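Local coordinates for lipoprotein (Colwellia psychrerythraea, PDB 3O0Y) that is a putative lipoprotein of unknown function, whose family belongs to a clan of metallopeptidases, so a zinc-dependent peptidase activity is possible but unproven, at residues Q156-E161 against L165-R170; E226-V231 against Q240-Q245; S285-D290 against A548-A553; T512-K517 against A541-Y546. All coordinates share one frame; numbering follows the deposited sequence.

Interaction 1 (Q156-E161 against L165-R170); sequences QPITTE and LDYIVR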
# COMPACT_ATOMS: atom_id res chain seq x y z
N GLN A 156 -5.42 -12.72 11.19
CA GLN A 156 -6.52 -13.53 11.67
C GLN A 156 -6.23 -14.06 13.07
O GLN A 156 -5.21 -14.71 13.29
CB GLN A 156 -6.73 -14.69 10.70
CG GLN A 156 -7.95 -15.51 11.04
CD GLN A 156 -8.41 -16.48 9.99
OE1 GLN A 156 -9.09 -17.49 10.32
NE2 GLN A 156 -8.18 -16.17 8.76
N PRO A 157 -7.10 -13.78 14.04
CA PRO A 157 -6.78 -14.23 15.41
C PRO A 157 -6.86 -15.73 15.54
O PRO A 157 -7.72 -16.32 14.95
CB PRO A 157 -7.88 -13.61 16.26
CG PRO A 157 -8.97 -13.32 15.33
CD PRO A 157 -8.39 -13.06 13.98
N ILE A 158 -5.96 -16.33 16.34
CA ILE A 158 -6.09 -17.72 16.72
C ILE A 158 -5.91 -17.82 18.21
O ILE A 158 -4.81 -18.07 18.69
CB ILE A 158 -5.09 -18.62 15.95
CG1 ILE A 158 -5.33 -18.48 14.44
CG2 ILE A 158 -5.28 -20.07 16.32
CD1 ILE A 158 -4.24 -19.02 13.65
N THR A 159 -6.99 -17.55 18.97
CA THR A 159 -6.88 -17.47 20.41
C THR A 159 -7.87 -18.38 21.14
O THR A 159 -7.87 -18.36 22.35
CB THR A 159 -7.12 -16.03 20.92
OG1 THR A 159 -8.49 -15.65 20.72
CG2 THR A 159 -6.20 -15.00 20.18
N THR A 160 -8.73 -19.12 20.40
CA THR A 160 -9.81 -19.94 20.94
C THR A 160 -10.02 -21.08 19.96
O THR A 160 -9.54 -21.02 18.81
CB THR A 160 -11.17 -19.17 21.05
OG1 THR A 160 -11.67 -18.88 19.73
CG2 THR A 160 -11.05 -17.90 21.86
N GLU A 161 -10.70 -22.13 20.39
CA GLU A 161 -10.97 -23.27 19.53
C GLU A 161 -11.77 -22.82 18.32
O GLU A 161 -11.56 -23.30 17.18
CB GLU A 161 -11.76 -24.33 20.31
CG GLU A 161 -12.08 -25.57 19.48
CD GLU A 161 -12.70 -26.74 20.31
OE1 GLU A 161 -12.95 -26.59 21.53
OE2 GLU A 161 -12.87 -27.80 19.71
N LEU A 165 -10.83 -23.13 14.31
CA LEU A 165 -11.70 -23.80 13.36
C LEU A 165 -12.03 -22.84 12.19
O LEU A 165 -12.12 -23.27 11.04
CB LEU A 165 -12.96 -24.31 14.04
CG LEU A 165 -12.78 -25.54 14.97
CD1 LEU A 165 -14.05 -25.82 15.78
CD2 LEU A 165 -12.36 -26.80 14.18
N ASP A 166 -12.17 -21.56 12.46
CA ASP A 166 -12.31 -20.60 11.32
C ASP A 166 -11.14 -20.61 10.30
O ASP A 166 -11.33 -20.46 9.05
CB ASP A 166 -12.46 -19.18 11.81
CG ASP A 166 -13.77 -18.91 12.57
OD1 ASP A 166 -14.72 -19.68 12.47
OD2 ASP A 166 -13.81 -17.90 13.34
N TYR A 167 -9.94 -20.81 10.82
CA TYR A 167 -8.72 -20.91 9.99
C TYR A 167 -8.77 -22.17 9.13
O TYR A 167 -8.52 -22.11 7.93
CB TYR A 167 -7.51 -20.90 10.96
CG TYR A 167 -6.13 -20.81 10.41
CD1 TYR A 167 -5.58 -19.59 10.09
CD2 TYR A 167 -5.36 -21.96 10.20
CE1 TYR A 167 -4.20 -19.49 9.69
CE2 TYR A 167 -4.01 -21.87 9.83
CZ TYR A 167 -3.46 -20.64 9.52
OH TYR A 167 -2.15 -20.54 9.12
N ILE A 168 -9.21 -23.28 9.73
CA ILE A 168 -9.33 -24.54 9.02
C ILE A 168 -10.35 -24.47 7.90
O ILE A 168 -10.12 -24.96 6.77
CB ILE A 168 -9.60 -25.69 10.04
CG1 ILE A 168 -8.31 -25.94 10.82
CG2 ILE A 168 -10.07 -26.98 9.33
CD1 ILE A 168 -8.56 -26.65 12.17
N VAL A 169 -11.49 -23.90 8.24
CA VAL A 169 -12.60 -23.75 7.30
C VAL A 169 -12.18 -22.87 6.10
O VAL A 169 -12.53 -23.14 4.95
CB VAL A 169 -13.81 -23.23 8.03
CG1 VAL A 169 -14.86 -22.76 7.06
CG2 VAL A 169 -14.34 -24.36 8.98
N ARG A 170 -11.42 -21.82 6.40
CA ARG A 170 -10.89 -20.97 5.31
C ARG A 170 -9.96 -21.73 4.39
O ARG A 170 -10.11 -21.68 3.14
CB ARG A 170 -10.23 -19.72 5.91
CG ARG A 170 -11.30 -18.67 6.23
CD ARG A 170 -10.68 -17.31 6.58
NE ARG A 170 -11.64 -16.20 6.40
CZ ARG A 170 -11.52 -15.02 6.98
NH1 ARG A 170 -10.47 -14.73 7.74
NH2 ARG A 170 -12.42 -14.09 6.73

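Interaction 2 (E226-V231 against Q240-Q245); sequences EKIEKV and QSLITQ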
# COMPACT_ATOMS: atom_id res chain seq x y z
N GLU A 226 2.58 -22.00 16.26
CA GLU A 226 3.06 -21.00 17.18
C GLU A 226 1.94 -20.29 17.93
O GLU A 226 2.01 -20.10 19.15
CB GLU A 226 3.95 -19.96 16.50
CG GLU A 226 4.24 -18.77 17.48
CD GLU A 226 5.46 -17.88 17.17
OE1 GLU A 226 6.18 -18.14 16.15
OE2 GLU A 226 5.69 -16.92 17.95
N LYS A 227 0.86 -19.98 17.23
CA LYS A 227 -0.29 -19.33 17.85
C LYS A 227 -1.12 -20.27 18.73
O LYS A 227 -1.45 -19.92 19.87
CB LYS A 227 -1.14 -18.66 16.77
CG LYS A 227 -0.35 -17.53 16.13
CD LYS A 227 -1.20 -16.59 15.24
CE LYS A 227 -0.34 -15.51 14.54
NZ LYS A 227 -1.14 -14.50 13.75
N ILE A 228 -1.39 -21.48 18.25
CA ILE A 228 -2.26 -22.37 19.02
C ILE A 228 -1.59 -22.83 20.34
O ILE A 228 -2.26 -23.09 21.31
CB ILE A 228 -2.72 -23.56 18.17
CG1 ILE A 228 -4.01 -24.15 18.69
CG2 ILE A 228 -1.62 -24.72 18.11
CD1 ILE A 228 -5.30 -23.26 18.57
N GLU A 229 -0.27 -22.82 20.36
CA GLU A 229 0.51 -23.18 21.58
C GLU A 229 0.15 -22.30 22.74
O GLU A 229 0.18 -22.77 23.90
CB GLU A 229 2.01 -23.03 21.31
CG GLU A 229 2.92 -23.40 22.49
CD GLU A 229 2.89 -24.90 22.75
OE1 GLU A 229 2.37 -25.63 21.86
OE2 GLU A 229 3.36 -25.36 23.84
N LYS A 230 -0.19 -21.05 22.45
CA LYS A 230 -0.49 -20.06 23.50
C LYS A 230 -1.88 -20.20 24.10
O LYS A 230 -2.19 -19.51 25.08
CB LYS A 230 -0.33 -18.65 22.94
CG LYS A 230 1.01 -18.40 22.36
CD LYS A 230 1.15 -16.92 22.06
CE LYS A 230 1.96 -16.59 20.82
NZ LYS A 230 3.42 -16.61 21.04
N VAL A 231 -2.71 -21.06 23.54
CA VAL A 231 -4.11 -21.11 23.93
C VAL A 231 -4.33 -22.08 25.12
O VAL A 231 -4.47 -23.32 24.97
CB VAL A 231 -5.02 -21.50 22.75
CG1 VAL A 231 -6.48 -21.60 23.19
CG2 VAL A 231 -4.85 -20.47 21.58
N GLN A 240 -2.90 -30.68 19.28
CA GLN A 240 -2.33 -31.59 18.27
C GLN A 240 -3.35 -31.95 17.23
O GLN A 240 -3.02 -32.03 16.05
CB GLN A 240 -1.73 -32.89 18.90
CG GLN A 240 -0.51 -32.68 19.84
CD GLN A 240 -0.05 -33.99 20.63
OE1 GLN A 240 -0.81 -34.98 20.77
NE2 GLN A 240 1.19 -33.95 21.15
N SER A 241 -4.57 -32.25 17.65
CA SER A 241 -5.61 -32.60 16.70
C SER A 241 -5.90 -31.46 15.72
O SER A 241 -6.10 -31.68 14.52
CB SER A 241 -6.92 -32.91 17.41
OG SER A 241 -7.98 -33.11 16.47
N LEU A 242 -5.93 -30.25 16.24
CA LEU A 242 -6.16 -29.09 15.31
C LEU A 242 -4.98 -28.90 14.31
O LEU A 242 -5.20 -28.66 13.13
CB LEU A 242 -6.44 -27.85 16.13
CG LEU A 242 -7.78 -27.80 16.88
CD1 LEU A 242 -7.75 -26.77 18.03
CD2 LEU A 242 -8.91 -27.50 15.97
N ILE A 243 -3.74 -29.07 14.77
CA ILE A 243 -2.58 -28.97 13.90
C ILE A 243 -2.66 -30.02 12.80
O ILE A 243 -2.42 -29.72 11.62
CB ILE A 243 -1.28 -29.10 14.74
CG1 ILE A 243 -1.12 -27.90 15.65
CG2 ILE A 243 -0.06 -29.27 13.86
CD1 ILE A 243 -0.13 -28.14 16.72
N THR A 244 -3.05 -31.24 13.14
CA THR A 244 -3.26 -32.28 12.13
C THR A 244 -4.30 -31.90 11.09
O THR A 244 -4.13 -32.20 9.89
CB THR A 244 -3.64 -33.63 12.80
OG1 THR A 244 -2.59 -33.95 13.71
CG2 THR A 244 -3.83 -34.74 11.73
N GLN A 245 -5.37 -31.28 11.56
CA GLN A 245 -6.43 -30.80 10.67
C GLN A 245 -5.93 -29.71 9.71
O GLN A 245 -6.26 -29.71 8.51
CB GLN A 245 -7.61 -30.30 11.48
CG GLN A 245 -8.43 -31.41 12.11
CD GLN A 245 -9.55 -30.85 12.95
OE1 GLN A 245 -10.46 -30.20 12.43
NE2 GLN A 245 -9.50 -31.12 14.26

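Interaction 3 (S285-D290 against A548-A553); sequences SVYYQD and AWPGQA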
# COMPACT_ATOMS: atom_id res chain seq x y z
N SER A 285 -4.03 2.42 -23.13
CA SER A 285 -3.79 3.84 -22.88
C SER A 285 -4.93 4.52 -22.15
O SER A 285 -4.75 5.38 -21.27
CB SER A 285 -3.51 4.61 -24.15
OG SER A 285 -4.73 4.88 -24.86
N VAL A 286 -6.13 4.06 -22.47
CA VAL A 286 -7.28 4.51 -21.75
C VAL A 286 -7.26 3.98 -20.33
O VAL A 286 -7.62 4.70 -19.39
CB VAL A 286 -8.56 4.08 -22.55
CG1 VAL A 286 -9.79 4.32 -21.69
CG2 VAL A 286 -8.57 4.85 -23.89
N TYR A 287 -6.89 2.74 -20.14
CA TYR A 287 -6.70 2.21 -18.80
C TYR A 287 -5.73 3.05 -17.94
O TYR A 287 -6.04 3.39 -16.79
CB TYR A 287 -6.19 0.79 -18.88
CG TYR A 287 -5.95 0.17 -17.52
CD1 TYR A 287 -6.93 -0.56 -16.88
CD2 TYR A 287 -4.81 0.43 -16.83
CE1 TYR A 287 -6.70 -1.09 -15.61
CE2 TYR A 287 -4.60 -0.02 -15.56
CZ TYR A 287 -5.54 -0.78 -14.94
OH TYR A 287 -5.31 -1.28 -13.66
N TYR A 288 -4.60 3.40 -18.57
CA TYR A 288 -3.57 4.14 -17.86
C TYR A 288 -4.06 5.52 -17.49
O TYR A 288 -3.80 5.98 -16.36
CB TYR A 288 -2.27 4.20 -18.69
CG TYR A 288 -1.11 4.78 -17.90
CD1 TYR A 288 -0.70 4.19 -16.70
CD2 TYR A 288 -0.38 5.88 -18.38
CE1 TYR A 288 0.36 4.73 -15.98
CE2 TYR A 288 0.71 6.37 -17.68
CZ TYR A 288 1.04 5.82 -16.50
OH TYR A 288 2.13 6.34 -15.80
N GLN A 289 -4.80 6.18 -18.38
CA GLN A 289 -5.34 7.50 -18.03
C GLN A 289 -6.29 7.42 -16.79
O GLN A 289 -6.27 8.26 -15.87
CB GLN A 289 -6.00 8.22 -19.22
CG GLN A 289 -6.23 9.74 -18.96
CD GLN A 289 -4.90 10.54 -18.79
OE1 GLN A 289 -4.63 11.31 -17.78
NE2 GLN A 289 -4.05 10.38 -19.79
N ASP A 290 -7.06 6.37 -16.72
CA ASP A 290 -7.86 6.07 -15.52
C ASP A 290 -7.03 5.78 -14.28
O ASP A 290 -7.33 6.31 -13.21
CB ASP A 290 -8.83 4.90 -15.79
CG ASP A 290 -9.70 4.59 -14.54
OD1 ASP A 290 -10.58 5.44 -14.17
OD2 ASP A 290 -9.37 3.58 -13.86
N ALA A 548 3.28 -4.18 -12.89
CA ALA A 548 2.07 -4.88 -12.37
C ALA A 548 1.05 -3.91 -11.83
O ALA A 548 -0.12 -4.25 -11.76
CB ALA A 548 2.47 -5.87 -11.22
N TRP A 549 1.51 -2.73 -11.37
CA TRP A 549 0.68 -1.70 -10.72
C TRP A 549 0.72 -0.34 -11.42
O TRP A 549 1.11 0.65 -10.86
CB TRP A 549 1.12 -1.46 -9.27
CG TRP A 549 0.97 -2.56 -8.33
CD1 TRP A 549 0.23 -3.71 -8.48
CD2 TRP A 549 1.49 -2.61 -7.00
NE1 TRP A 549 0.32 -4.47 -7.35
CE2 TRP A 549 1.09 -3.83 -6.43
CE3 TRP A 549 2.29 -1.75 -6.24
CZ2 TRP A 549 1.46 -4.20 -5.15
CZ3 TRP A 549 2.68 -2.13 -4.98
CH2 TRP A 549 2.23 -3.33 -4.42
N PRO A 550 0.37 -0.28 -12.71
CA PRO A 550 0.40 0.98 -13.40
C PRO A 550 -0.29 2.13 -12.69
O PRO A 550 -1.44 2.04 -12.26
CB PRO A 550 -0.28 0.70 -14.75
CG PRO A 550 -0.56 -0.70 -14.76
CD PRO A 550 -0.43 -1.27 -13.40
N GLY A 551 0.46 3.23 -12.56
CA GLY A 551 0.02 4.47 -11.95
C GLY A 551 0.24 4.62 -10.47
O GLY A 551 0.22 5.77 -9.96
N GLN A 552 0.37 3.52 -9.76
CA GLN A 552 0.45 3.51 -8.29
C GLN A 552 1.68 4.32 -7.86
O GLN A 552 1.58 5.05 -6.86
CB GLN A 552 0.41 2.12 -7.65
CG GLN A 552 0.32 2.13 -6.10
CD GLN A 552 1.58 2.44 -5.35
OE1 GLN A 552 2.68 2.10 -5.80
NE2 GLN A 552 1.44 3.00 -4.10
N ALA A 553 2.78 4.24 -8.61
CA ALA A 553 4.01 4.91 -8.25
C ALA A 553 3.90 6.40 -8.42
O ALA A 553 4.80 7.14 -7.99
CB ALA A 553 5.21 4.42 -9.16
O HOH W 1 -3.59 0.34 -12.12

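Interaction 4 (T512-K517 against A541-Y546); sequences TGLHDK and AEIERY. With SO4 (sulfate ion), chain D.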
# COMPACT_ATOMS: atom_id res chain seq x y z
N THR A 512 5.52 6.55 -16.00
CA THR A 512 5.02 7.12 -17.28
C THR A 512 5.88 6.60 -18.46
O THR A 512 5.40 6.39 -19.57
CB THR A 512 5.02 8.63 -17.27
OG1 THR A 512 6.32 9.16 -16.91
CG2 THR A 512 4.02 9.19 -16.27
N GLY A 513 7.18 6.42 -18.20
CA GLY A 513 8.13 5.83 -19.19
C GLY A 513 7.63 4.50 -19.72
O GLY A 513 7.44 4.36 -20.94
N LEU A 514 7.47 3.56 -18.83
CA LEU A 514 6.98 2.21 -19.17
C LEU A 514 5.59 2.22 -19.79
O LEU A 514 5.35 1.53 -20.78
CB LEU A 514 6.90 1.39 -17.88
CG LEU A 514 8.20 0.95 -17.28
CD1 LEU A 514 7.96 0.60 -15.76
CD2 LEU A 514 8.83 -0.22 -18.00
N HIS A 515 4.66 2.94 -19.19
CA HIS A 515 3.25 2.71 -19.49
C HIS A 515 2.71 3.60 -20.60
O HIS A 515 1.69 3.27 -21.21
CB HIS A 515 2.43 2.89 -18.22
CG HIS A 515 2.67 1.78 -17.22
ND1 HIS A 515 2.50 0.45 -17.56
CD2 HIS A 515 3.14 1.79 -15.95
CE1 HIS A 515 2.77 -0.30 -16.51
NE2 HIS A 515 3.15 0.50 -15.52
N ASP A 516 3.40 4.70 -20.89
CA ASP A 516 3.03 5.62 -22.00
C ASP A 516 4.11 5.84 -23.06
O ASP A 516 3.79 5.85 -24.28
CB ASP A 516 2.58 6.97 -21.43
CG ASP A 516 2.15 7.96 -22.54
OD1 ASP A 516 1.08 7.79 -23.09
OD2 ASP A 516 2.95 8.84 -22.87
N LYS A 517 5.35 6.04 -22.64
CA LYS A 517 6.45 6.27 -23.58
C LYS A 517 7.05 5.00 -24.14
O LYS A 517 7.97 5.07 -24.96
CB LYS A 517 7.52 7.14 -22.96
CG LYS A 517 7.05 8.44 -22.41
CD LYS A 517 6.44 9.35 -23.41
CE LYS A 517 6.12 10.68 -22.70
NZ LYS A 517 5.32 10.42 -21.40
N ALA A 541 13.17 -5.26 -8.74
CA ALA A 541 11.88 -5.50 -8.10
C ALA A 541 10.94 -4.30 -8.22
O ALA A 541 9.72 -4.48 -8.40
CB ALA A 541 12.07 -5.90 -6.65
N GLU A 542 11.47 -3.08 -8.13
CA GLU A 542 10.66 -1.91 -8.29
C GLU A 542 10.07 -1.79 -9.69
O GLU A 542 8.85 -1.56 -9.88
CB GLU A 542 11.46 -0.66 -7.98
CG GLU A 542 11.92 -0.55 -6.57
CD GLU A 542 10.83 -0.19 -5.62
OE1 GLU A 542 9.92 0.63 -5.96
OE2 GLU A 542 10.90 -0.76 -4.53
N ILE A 543 10.93 -1.90 -10.70
CA ILE A 543 10.43 -1.77 -12.08
C ILE A 543 9.36 -2.86 -12.37
O ILE A 543 8.29 -2.56 -12.92
CB ILE A 543 11.60 -1.86 -13.13
CG1 ILE A 543 12.54 -0.66 -12.96
CG2 ILE A 543 11.02 -2.04 -14.62
CD1 ILE A 543 11.87 0.73 -12.86
N GLU A 544 9.56 -4.09 -11.90
CA GLU A 544 8.53 -5.12 -12.10
C GLU A 544 7.23 -4.86 -11.32
O GLU A 544 6.15 -5.16 -11.76
CB GLU A 544 9.08 -6.53 -11.83
CG GLU A 544 10.27 -6.84 -12.85
CD GLU A 544 10.90 -8.20 -12.73
OE1 GLU A 544 10.39 -9.02 -11.93
OE2 GLU A 544 11.85 -8.49 -13.51
N ARG A 545 7.35 -4.26 -10.15
CA ARG A 545 6.20 -3.78 -9.40
C ARG A 545 5.43 -2.75 -10.26
O ARG A 545 4.20 -2.84 -10.36
CB ARG A 545 6.66 -3.11 -8.08
CG ARG A 545 5.69 -2.15 -7.46
CD ARG A 545 6.30 -1.52 -6.20
NE ARG A 545 5.60 -0.32 -5.83
CZ ARG A 545 5.85 0.33 -4.71
NH1 ARG A 545 5.21 1.44 -4.45
NH2 ARG A 545 6.79 -0.13 -3.89
N TYR A 546 6.13 -1.79 -10.84
CA TYR A 546 5.45 -0.68 -11.58
C TYR A 546 4.72 -1.25 -12.77
O TYR A 546 3.61 -0.80 -13.15
CB TYR A 546 6.41 0.41 -12.03
CG TYR A 546 7.24 0.99 -10.90
CD1 TYR A 546 6.83 0.96 -9.59
CD2 TYR A 546 8.48 1.50 -11.16
CE1 TYR A 546 7.66 1.46 -8.59
CE2 TYR A 546 9.31 2.00 -10.15
CZ TYR A 546 8.91 1.95 -8.91
OH TYR A 546 9.82 2.44 -7.94
S SO4 D . 7.02 2.56 -0.83
O1 SO4 D . 7.55 3.93 -1.08
O2 SO4 D . 7.58 2.08 0.39
O3 SO4 D . 5.55 2.55 -0.61
O4 SO4 D . 7.19 1.73 -1.99

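Interaction 1 (Q156-E161 against L165-R170)
The Tyr167 ring takes Ile158 on one of its faces, while the amide end of Gln156 reaches its edge, near the ring plane. The methyl of Ile158 does the touching: CD1 stands 4.1 Å from the centroid of the Tyr167 ring and 22° off its normal, a CH-pi contact placed toward the CD1 and CE1 rim. Phe224 of helix 219-228 packs against the same tyrosine, whose hydroxyl is hydrogen-bonded to the carbonyl of Phe220. Gln156 stretches out from the loop, with CG anti to the backbone N (chi1 -174°) and the chain extended, and this carries its amide past Tyr167 to the guanidinium edge of Arg170. The two flat groups stand steeply to one another there. At the other end Leu165 N donates to Glu161 O at 3.0 Å, an ordinary helical bond in the first turn of helix 161-172, and Leu165 CD1 lies 4.2 Å from Glu161 CG as the two side chains run alongside. Thr160 holds the N-cap position, its OG1 bonded to Glu163 N. An alanine here in place of Gln156 has no amide to extend past Tyr167, and would probably leave the Arg170 guanidinium edge without this neighbour. The buried guanidinium of Arg170 is thus held in part by neutral groups, its NE on Asp67 O and its NH1 on Thr51 OG1, with the Gln156 amide beside it.

Interaction 2 (E226-V231 against Q240-Q245)
Ile228 lays its CG2 methyl against the end of Ile243, with Ile228 CG2 to Ile243 CD1 at 4.0 Å and to Ile243 CG1 at 4.1 Å. The two side chains meet at a slant, so the one methyl spans the last bond of the other isoleucine. The longer branch of Ile228 goes elsewhere: Ile228 CD1 comes to 4.3 Å from Leu242 CD1, a looser touch. The first torsion divides the work, because with CG1 anti to the backbone N (chi1 -156°) CG2 falls between the N and the carbonyl carbon, and each branch addresses a different residue of helix 236-268. The contact across the segments is purely apolar, and no hydrogen bond crosses between them. Val231 N donates to Ile228 O at 3.0 Å and closes a type I beta turn, Ile228 to Val231, close to the C-terminal end of helix 219-228. On the outer surface Lys230 NZ and Glu226 OE2 form a long salt bridge of 3.8 Å. Around the isoleucine, Ile158 and Ala164 come in from the preceding part of the chain and Leu234 from the connecting loop, while Phe224, one turn earlier, packs on both Leu242 and Ile243. Two helices running in roughly opposite directions and joined by a short connection, sealed by branched aliphatic side chains near the joint, make a helical hairpin, a recurrent unit of largely alpha-helical folds such as this one.

Interaction 3 (S285-D290 against A548-A553)
Apolar packing comes first, and Pro550 is its centre: its ring pushes between two tyrosines that follow each other on helix 284-296. Pro550 CB lies 4.0 Å from Tyr288 CD1, and Pro550 CG lies 4.2 Å from Tyr287 CE2, the proline standing at about a right angle to Tyr287 and at a slant to Tyr288. Both tyrosines turn CG anti to the backbone N (chi1 179° for Tyr287), and their rings reach the loop although their first bonds do not aim at it. An edge contact follows, with Gly551 N in the plane of the Tyr288 ring, 3.7 Å from Tyr288 CE1. The hydroxyl of Tyr288 runs on past the loop to a hydrogen bond with Asp511 OD2 on helix 491-515, and the ring also meets that of His515. Polar linkage across the contact is made by a water. It donates to Pro550 O at 2.7 Å and is hydrogen-bonded to Tyr287 OH at 2.8 Å, so the proline carbonyl is tied to helix 284-296 through this water. Within the loop, Gln552 N donates to Trp549 O at 3.2 Å. Pro550 at the second position and Gly551 at the third, with phi 90° and psi -22°, complete the pattern of a type II beta turn, here the compact link between helices 536-548 and 555-574, lodged against a tyrosine pair from a helix far earlier in the chain.

Interaction 4 (T512-K517 against A541-Y546)
His515 NE2 donates to Tyr546 O at 2.7 Å, with an N-H...O angle of 162°. The oxygen lies in the imidazole plane, but the donor stands 48° out of the carbonyl plane, so the histidine comes at the oxygen obliquely from above that plane, not along a lone pair. Tyr546 O is near the end of helix 536-548, where the fourth residue on is Pro550, which has no N-H to offer; His515 supplies a donor in place of the missing helical bond. The other ring nitrogen, ND1, is bonded to Ile278 N, which fixes the rotation of the ring. Beside it the helices touch through Leu514: its CD1 lies 4.0 Å from Tyr546 CB and 4.2 Å from Ile543 CG2, with Ala524 of helix 521-532 against both Leu514 and Ile543. On a different side of helix 536-548, Arg545 NH2 donates to sulfate O4 at 2.7 Å, and a weak bond from NH1 joins it at the guanidinium edge. Arg504, Arg507 and Tyr556 complete the grip on this ion, probably taken from the crystallisation liquor. A leucine in place of His515 would probably leave the Tyr546 carbonyl and the Ile278 N-H without their mates. Both imidazole nitrogens are thus engaged with main-chain groups, one giving and one receiving, which implies a proton on NE2 and a buried helix end satisfied by a side chain.

From the N terminus, interaction 1 closes first, a very short loop in which the approach to helix 161-172 folds back onto that helix. Interaction 2 then closes the next connection, between helices 219-228 and 236-268, and touches interaction 1: Ile168 packs on Leu242 and Gln245, and Val231 lies on the backbone of 158-159. Beyond the chain's centre, interaction 3 spans some 260 residues to join helix 284-296 to the 548-553 turn. Interaction 4 is nested within that span, tying helices 491-515 and 536-548. These two also touch, through Tyr288 and Pro550 against His515. The centres of one pair lie 37 to 44 Å from those of the other.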